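Local atomic coordinates of HTLV-2 integrase catalytic core domain (Human T-cell leukemia virus 2, PDB entry 6QBT), a protein that probably inserts viral DNA into host chromosomes as the catalytic core domain of a retroviral integrase, and binds magnesium in its active site. Residues A[76-79]-A[80-84]. Numbering follows the deposited sequence.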
loop_
_atom_site.group_PDB
_atom_site.type_symbol
_atom_site.label_atom_id
_atom_site.label_comp_id
_atom_site.label_asym_id
_atom_site.label_seq_id
_atom_site.Cartn_x
_atom_site.Cartn_y
_atom_site.Cartn_z
ATOM N N LEU A 76 13.336 -6.836 -24.082
ATOM C CA LEU A 76 14.626 -7.303 -24.579
ATOM C C LEU A 76 15.801 -6.346 -24.332
ATOM O O LEU A 76 16.954 -6.708 -24.588
ATOM C CB LEU A 76 14.517 -7.604 -26.077
ATOM C CG LEU A 76 13.464 -8.666 -26.465
ATOM C CD1 LEU A 76 13.524 -8.933 -27.965
ATOM C CD2 LEU A 76 13.629 -9.969 -25.691
ATOM N N SER A 77 15.515 -5.145 -23.836
ATOM C CA SER A 77 16.549 -4.176 -23.460
ATOM C C SER A 77 17.593 -4.735 -22.503
ATOM O O SER A 77 17.314 -5.602 -21.665
ATOM C CB SER A 77 15.925 -2.927 -22.808
ATOM O OG SER A 77 15.245 -3.248 -21.606
ATOM N N GLN A 78 18.790 -4.186 -22.609
ATOM C CA GLN A 78 19.863 -4.554 -21.714
ATOM C C GLN A 78 19.522 -4.214 -20.266
ATOM O O GLN A 78 19.925 -4.948 -19.371
ATOM C CB GLN A 78 21.170 -3.891 -22.132
ATOM C CG GLN A 78 22.394 -4.542 -21.522
ATOM C CD GLN A 78 23.686 -4.050 -22.151
ATOM O OE1 GLN A 78 23.729 -3.718 -23.340
ATOM N NE2 GLN A 78 24.753 -3.997 -21.354
ATOM N N GLU A 79 18.760 -3.134 -20.058
ATOM C CA GLU A 79 18.312 -2.713 -18.722
ATOM C C GLU A 79 17.397 -3.762 -18.085
ATOM O O GLU A 79 17.606 -4.130 -16.934
ATOM C CB GLU A 79 17.571 -1.362 -18.744
ATOM C CG GLU A 79 18.455 -0.143 -18.981
ATOM C CD GLU A 79 18.825 0.093 -20.444
ATOM O OE1 GLU A 79 18.572 -0.789 -21.309
ATOM O OE2 GLU A 79 19.380 1.178 -20.729
ATOM N N PHE A 80 16.393 -4.232 -18.827
ATOM C CA PHE A 80 15.474 -5.267 -18.298
ATOM C C PHE A 80 16.167 -6.631 -18.121
ATOM O O PHE A 80 15.924 -7.296 -17.117
ATOM C CB PHE A 80 14.198 -5.393 -19.145
ATOM C CG PHE A 80 13.104 -6.220 -18.504
ATOM C CD1 PHE A 80 12.240 -5.662 -17.573
ATOM C CD2 PHE A 80 12.924 -7.560 -18.854
ATOM C CE1 PHE A 80 11.213 -6.419 -16.993
ATOM C CE2 PHE A 80 11.919 -8.324 -18.265
ATOM C CZ PHE A 80 11.054 -7.752 -17.334
ATOM N N GLN A 81 17.047 -7.041 -19.042
ATOM C CA GLN A 81 17.775 -8.295 -18.831
ATOM C C GLN A 81 18.708 -8.199 -17.621
ATOM O O GLN A 81 18.803 -9.135 -16.836
ATOM C CB GLN A 81 18.576 -8.739 -20.064
ATOM C CG GLN A 81 17.780 -8.944 -21.361
ATOM C CD GLN A 81 16.580 -9.887 -21.256
ATOM O OE1 GLN A 81 16.594 -10.893 -20.533
ATOM N NE2 GLN A 81 15.531 -9.564 -22.008
ATOM N N GLU A 82 19.392 -7.075 -17.458
ATOM C CA GLU A 82 20.271 -6.904 -16.290
ATOM C C GLU A 82 19.491 -6.965 -14.972
ATOM O O GLU A 82 19.952 -7.555 -14.005
ATOM C CB GLU A 82 21.071 -5.602 -16.377
ATOM C CG GLU A 82 22.292 -5.722 -17.274
ATOM C CD GLU A 82 22.975 -4.389 -17.581
ATOM O OE1 GLU A 82 22.581 -3.349 -17.008
ATOM O OE2 GLU A 82 23.906 -4.377 -18.411
ATOM N N PHE A 83 18.304 -6.357 -14.960
ATOM C CA PHE A 83 17.428 -6.374 -13.805
ATOM C C PHE A 83 17.074 -7.817 -13.463
ATOM O O PHE A 83 17.280 -8.267 -12.342
ATOM C CB PHE A 83 16.184 -5.511 -14.080
ATOM C CG PHE A 83 15.216 -5.460 -12.939
ATOM C CD1 PHE A 83 14.248 -6.459 -12.780
ATOM C CD2 PHE A 83 15.256 -4.411 -12.018
ATOM C CE1 PHE A 83 13.355 -6.410 -11.714
ATOM C CE2 PHE A 83 14.356 -4.359 -10.960
ATOM C CZ PHE A 83 13.412 -5.360 -10.803
ATOM N N CYS A 84 16.605 -8.557 -14.447
ATOM C CA CYS A 84 16.211 -9.961 -14.210
ATOM C C CYS A 84 17.378 -10.847 -13.782
ATOM O O CYS A 84 17.240 -11.658 -12.868
ATOM C CB CYS A 84 15.493 -10.535 -15.439
ATOM S SG CYS A 84 13.871 -9.774 -15.682
#
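Leu76 and Gln81 run side by side and point the same way: the amide NE2 of Gln81 lies 3.5 Å from Leu76 CA, while Leu76 CD2 is only loosely in touch with it. The bend of Gln81 beyond CG folds the amide back over the chain preceding the helix. Ser77 suits the next place because its short hydroxyl reaches forward to a first-turn N-H that has no carbonyl partner earlier in the helix. Set between backbone N and carbonyl carbon (chi1 62°), OG accepts from Phe80 N at 3.2 Å; it also bonds to Ala74 O, linking the new helix to the short one before it. Ser77 O accepts from Gln81 N at 3.0 Å. Gln78, long and polar on an exposed face, sends NE2 to Glu82 OE2 (3.1 Å, 159° at the hydrogen). NE2 meets the syn side of OE2 but well out of the carboxylate plane, while OE2 lies near the amide plane, the two groups 83° apart. Their backbones join too, Glu82 N to Gln78 O. Glu79 O accepts from Phe83 N, its carboxylate on the exposed side, whereas buried Phe80 packs on helix 47-61 and strand 66-68, and Phe83 on helix 47-61 and Leu142 of a neighbouring subunit. Such a serine N-cap followed by i to i+4 bonds is the classic start of an alpha-helix, here helix 78-86 of the RNase H-like integrase core.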